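Local coordinates for protein putative metal-dependent hydrolase (PDB 6KNS) that binds two zinc ions in a metallo-beta-lactamase fold and is probably a metal-dependent hydrolase, perhaps related in activity to tRNA 3'-processing endoribonucleases, at residues A[62-65]-A[69-72]; A[37-42]-A[145-150]. All coordinates share one frame; numbering follows the deposited sequence.

Contact 1 and contact 2 lie with their centres about 9 Å apart, and both segments of contact 1 fall between the two segments of contact 2, in the order 37-42, 62-65, 69-72, 145-150. Strands 35-39 and 60-62 are parallel neighbours in one sheet, whereas strand 145-150 belongs to the other, so contact 2 spans the interior between the sheets and contact 1 sits at the end of that core, where the zinc ions bind. Asp40 joins the two directly: its OD1 is 2.7 Å from the backbone N of Ser64, a probable hydrogen bond, which would tie segment 37-42 to the zinc-binding loop.

Contact 1: residues A[62-65]-A[69-72]; sequences ILSH and DHIA. With ZN (zinc ion), chain G; ZN (zinc ion), chain H.
The imidazoles of His65 and His70 meet obliquely, their centroids 4.1 Å apart and their planes inclined at 48°. The approach is unequal: CE1 of His65 stands over the centre of one face of the His70 ring, 3.2 Å above its plane, so a carbon corner of one ring rests on the face of the other. Each ring turns its NE2 to a different metal. His65 NE2 lies 2.3 Å from one zinc ion, which His67, His140 and Asp161 also bind; His70 NE2 lies 2.2 Å from the second, shared with Asp69 OD2, Asp161 and His217.

Both rings are held at the far nitrogen as well. His65 ND1 donates to Ser64 OG (2.9 Å, 163° at the hydrogen), with the acceptor nearly in the ring plane, while His70 ND1 is hydrogen-bonded to Asp40 OD2. Two attachments on each imidazole restrict its rotation about CB-CG.

Away from the metals, CG2 of Ile71 comes within 3.4 Å of the His65 carbonyl O and 4.1 Å of Leu63 CD1. With chi1 at 71°, CG2 is trans to Ile71's own carbonyl carbon and points at the 62-65 backbone. A loop after a strand and the following short helix supply the HxHxDH ligands of the dinuclear zinc site characteristic of the metallo-beta-lactamase fold, which His140, Asp161 and His217 complete.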
loop_
_atom_site.group_PDB
_atom_site.type_symbol
_atom_site.label_atom_id
_atom_site.label_comp_id
_atom_site.label_asym_id
_atom_site.label_seq_id
_atom_site.Cartn_x
_atom_site.Cartn_y
_atom_site.Cartn_z
ATOM N N ILE A 62 5.920 -2.958 14.639
ATOM C CA ILE A 62 6.843 -1.895 15.058
ATOM C C ILE A 62 7.383 -1.202 13.818
ATOM O O ILE A 62 7.686 -1.875 12.810
ATOM C CB ILE A 62 8.000 -2.419 15.964
ATOM C CG1 ILE A 62 8.914 -1.274 16.399
ATOM C CG2 ILE A 62 8.872 -3.434 15.244
ATOM C CD1 ILE A 62 9.748 -1.656 17.649
ATOM N N LEU A 63 7.463 0.121 13.910
ATOM C CA LEU A 63 7.796 1.016 12.825
ATOM C C LEU A 63 9.107 1.769 13.086
ATOM O O LEU A 63 9.257 2.412 14.106
ATOM C CB LEU A 63 6.685 2.049 12.686
ATOM C CG LEU A 63 5.314 1.451 12.397
ATOM C CD1 LEU A 63 4.296 2.604 12.293
ATOM C CD2 LEU A 63 5.317 0.575 11.093
ATOM N N SER A 64 10.076 1.637 12.173
ATOM C CA SER A 64 11.380 2.281 12.352
ATOM C C SER A 64 11.252 3.810 12.195
ATOM O O SER A 64 11.942 4.564 12.887
ATOM C CB SER A 64 12.381 1.786 11.314
ATOM O OG SER A 64 11.863 1.994 9.999
ATOM N N HIS A 65 10.398 4.238 11.273
ATOM C CA HIS A 65 10.190 5.642 10.992
ATOM C C HIS A 65 8.966 5.839 10.109
ATOM O O HIS A 65 8.358 4.851 9.662
ATOM C CB HIS A 65 11.432 6.288 10.383
ATOM C CG HIS A 65 11.785 5.861 8.981
ATOM N ND1 HIS A 65 12.123 4.565 8.644
ATOM C CD2 HIS A 65 11.977 6.604 7.858
ATOM C CE1 HIS A 65 12.477 4.535 7.366
ATOM N NE2 HIS A 65 12.393 5.756 6.866
ATOM N N ASP A 69 7.195 4.722 2.455
ATOM C CA ASP A 69 7.601 3.348 2.131
ATOM C C ASP A 69 7.784 2.401 3.330
ATOM O O ASP A 69 8.009 1.198 3.134
ATOM C CB ASP A 69 8.816 3.344 1.203
ATOM C CG ASP A 69 10.039 3.980 1.839
ATOM O OD1 ASP A 69 9.882 5.056 2.417
ATOM O OD2 ASP A 69 11.135 3.407 1.739
ATOM N N HIS A 70 7.602 2.908 4.547
ATOM C CA HIS A 70 7.600 2.074 5.754
ATOM C C HIS A 70 6.259 2.024 6.509
ATOM O O HIS A 70 6.127 1.247 7.451
ATOM C CB HIS A 70 8.710 2.564 6.697
ATOM C CG HIS A 70 10.068 2.432 6.085
ATOM N ND1 HIS A 70 10.979 1.475 6.479
ATOM C CD2 HIS A 70 10.618 3.075 5.032
ATOM C CE1 HIS A 70 12.047 1.564 5.697
ATOM N NE2 HIS A 70 11.857 2.546 4.824
ATOM N N ILE A 71 5.290 2.854 6.128
ATOM C CA ILE A 71 3.991 2.929 6.831
ATOM C C ILE A 71 2.758 2.978 5.928
ATOM O O ILE A 71 1.616 2.988 6.452
ATOM C CB ILE A 71 3.902 4.153 7.735
ATOM C CG1 ILE A 71 3.788 5.443 6.898
ATOM C CG2 ILE A 71 5.134 4.227 8.677
ATOM C CD1 ILE A 71 3.572 6.668 7.757
ATOM N N ALA A 72 2.939 2.910 4.603
ATOM C CA ALA A 72 1.811 3.074 3.697
ATOM C C ALA A 72 0.660 2.139 3.998
ATOM O O ALA A 72 -0.472 2.532 3.791
ATOM C CB ALA A 72 2.230 2.969 2.170
HETATM ZN ZN ZN G . 12.951 3.827 3.446
HETATM ZN ZN ZN H . 13.345 6.566 4.981
#

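Contact 2: residues A[37-42]-A[145-150]; sequences LLVDCG and YAMRIT
This is an apolar contact between two beta sheets, made in the buried interior where strand 35-39 of one faces strand 145-150 of the other. The backbones stay well apart, the nearest CA atoms, those of Val39 and Met147, being 9.4 Å from each other, and no hydrogen bond crosses; side chains alone bridge the distance.

Val39 divides its two methyl branches between two partners. CG1, anti to the backbone N (chi1 173°), meets SD of Met147 at 4.0 Å, and CG2 meets CD1 of Ile149, also at 4.0 Å. Met147 and Ile149 alternate with Arg148 along their strand, and the CB atoms of both are directed at strand 35-39. The side chains of each pair run antiparallel, reaching into the gap from the two sheets. Met147 is met on the side of its chain, at the sulfur, whereas Ile149 offers its terminal methyl.

Two mixed sheets packed face to face in this way form the inner layers of the alpha-beta/beta-alpha sandwich of the metallo-beta-lactamase fold, and the residues here belong to its core. Met147 reaches SD through an extended chain (chi2 170°), which carries the sulfur across the gap between the strands. Ile62, from the neighbouring strand, touches both Val39 and Met147, and Tyr158 of strand 155-158 also packs on Val39. On the opposite side of its strand Arg148 is partly exposed, its guanidinium bonded to the carbonyl oxygens of Phe171 and Glu173.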
loop_
_atom_site.group_PDB
_atom_site.type_symbol
_atom_site.label_atom_id
_atom_site.label_comp_id
_atom_site.label_asym_id
_atom_site.label_seq_id
_atom_site.Cartn_x
_atom_site.Cartn_y
_atom_site.Cartn_z
ATOM N N LEU A 37 5.523 -10.743 14.798
ATOM C CA LEU A 37 5.842 -9.312 14.822
ATOM C C LEU A 37 6.148 -8.811 13.415
ATOM O O LEU A 37 6.996 -9.366 12.745
ATOM C CB LEU A 37 7.079 -9.060 15.697
ATOM C CG LEU A 37 7.665 -7.651 15.803
ATOM C CD1 LEU A 37 6.635 -6.729 16.442
ATOM C CD2 LEU A 37 9.040 -7.654 16.563
ATOM N N LEU A 38 5.480 -7.752 12.996
ATOM C CA LEU A 38 5.743 -7.147 11.717
ATOM C C LEU A 38 6.602 -5.918 11.969
ATOM O O LEU A 38 6.220 -5.044 12.731
ATOM C CB LEU A 38 4.436 -6.750 10.999
ATOM C CG LEU A 38 4.645 -6.014 9.658
ATOM C CD1 LEU A 38 5.229 -6.888 8.566
ATOM C CD2 LEU A 38 3.380 -5.310 9.140
ATOM N N VAL A 39 7.763 -5.887 11.339
ATOM C CA VAL A 39 8.682 -4.784 11.430
ATOM C C VAL A 39 8.568 -4.000 10.122
ATOM O O VAL A 39 8.956 -4.483 9.053
ATOM C CB VAL A 39 10.116 -5.279 11.669
ATOM C CG1 VAL A 39 11.124 -4.119 11.605
ATOM C CG2 VAL A 39 10.207 -6.019 13.011
ATOM N N ASP A 40 8.018 -2.788 10.241
ATOM C CA ASP A 40 7.664 -1.908 9.122
ATOM C C ASP A 40 6.529 -2.471 8.301
ATOM O O ASP A 40 6.312 -3.701 8.267
ATOM C CB ASP A 40 8.893 -1.470 8.272
ATOM C CG ASP A 40 9.785 -0.476 9.029
ATOM O OD1 ASP A 40 9.346 0.037 10.081
ATOM O OD2 ASP A 40 10.915 -0.206 8.617
ATOM N N CYS A 41 5.818 -1.565 7.626
ATOM C CA CYS A 41 4.544 -1.894 7.017
ATOM C C CYS A 41 4.300 -0.997 5.785
ATOM O O CYS A 41 3.364 -0.200 5.719
ATOM C CB CYS A 41 3.437 -1.702 8.074
ATOM S SG CYS A 41 1.825 -2.354 7.583
ATOM N N GLY A 42 5.160 -1.155 4.798
ATOM C CA GLY A 42 5.186 -0.293 3.629
ATOM C C GLY A 42 4.225 -0.708 2.531
ATOM O O GLY A 42 3.225 -1.401 2.789
ATOM N N TYR A 145 14.804 4.868 13.731
ATOM C CA TYR A 145 15.563 3.999 14.653
ATOM C C TYR A 145 15.840 2.631 14.070
ATOM O O TYR A 145 14.926 1.952 13.619
ATOM C CB TYR A 145 14.855 3.839 16.018
ATOM C CG TYR A 145 14.808 5.114 16.765
ATOM C CD1 TYR A 145 15.802 5.458 17.675
ATOM C CD2 TYR A 145 13.810 6.024 16.507
ATOM C CE1 TYR A 145 15.771 6.694 18.347
ATOM C CE2 TYR A 145 13.761 7.240 17.163
ATOM C CZ TYR A 145 14.728 7.568 18.085
ATOM O OH TYR A 145 14.642 8.793 18.697
ATOM N N ALA A 146 17.119 2.226 14.142
ATOM C CA ALA A 146 17.526 0.861 13.860
ATOM C C ALA A 146 17.118 0.003 15.034
ATOM O O ALA A 146 16.876 0.538 16.115
ATOM C CB ALA A 146 19.015 0.775 13.625
ATOM N N MET A 147 17.006 -1.308 14.821
ATOM C CA MET A 147 16.540 -2.210 15.864
ATOM C C MET A 147 17.411 -3.448 15.994
ATOM O O MET A 147 17.867 -4.006 15.002
ATOM C CB MET A 147 15.124 -2.663 15.582
ATOM C CG MET A 147 14.133 -1.536 15.452
ATOM S SD MET A 147 12.557 -2.138 14.825
ATOM C CE MET A 147 11.907 -0.549 14.308
ATOM N N ARG A 148 17.648 -3.858 17.239
ATOM C CA ARG A 148 18.338 -5.105 17.544
ATOM C C ARG A 148 17.306 -5.997 18.218
ATOM O O ARG A 148 16.772 -5.637 19.279
ATOM C CB ARG A 148 19.504 -4.855 18.478
ATOM C CG ARG A 148 20.122 -6.157 18.978
ATOM C CD ARG A 148 21.137 -6.004 20.098
ATOM N NE ARG A 148 22.471 -6.032 19.560
ATOM C CZ ARG A 148 23.352 -7.021 19.654
ATOM N NH1 ARG A 148 23.125 -8.119 20.342
ATOM N NH2 ARG A 148 24.500 -6.874 19.035
ATOM N N ILE A 149 17.014 -7.144 17.604
ATOM C CA ILE A 149 15.928 -8.010 18.053
ATOM C C ILE A 149 16.468 -9.366 18.458
ATOM O O ILE A 149 17.050 -10.075 17.646
ATOM C CB ILE A 149 14.840 -8.152 16.973
ATOM C CG1 ILE A 149 14.309 -6.758 16.581
ATOM C CG2 ILE A 149 13.692 -9.002 17.496
ATOM C CD1 ILE A 149 13.310 -6.730 15.438
ATOM N N THR A 150 16.298 -9.719 19.730
ATOM C CA THR A 150 16.746 -11.004 20.200
ATOM C C THR A 150 15.630 -11.771 20.876
ATOM O O THR A 150 14.673 -11.195 21.350
ATOM C CB THR A 150 17.965 -10.883 21.153
ATOM O OG1 THR A 150 18.441 -12.201 21.461
ATOM C CG2 THR A 150 17.637 -10.107 22.465
#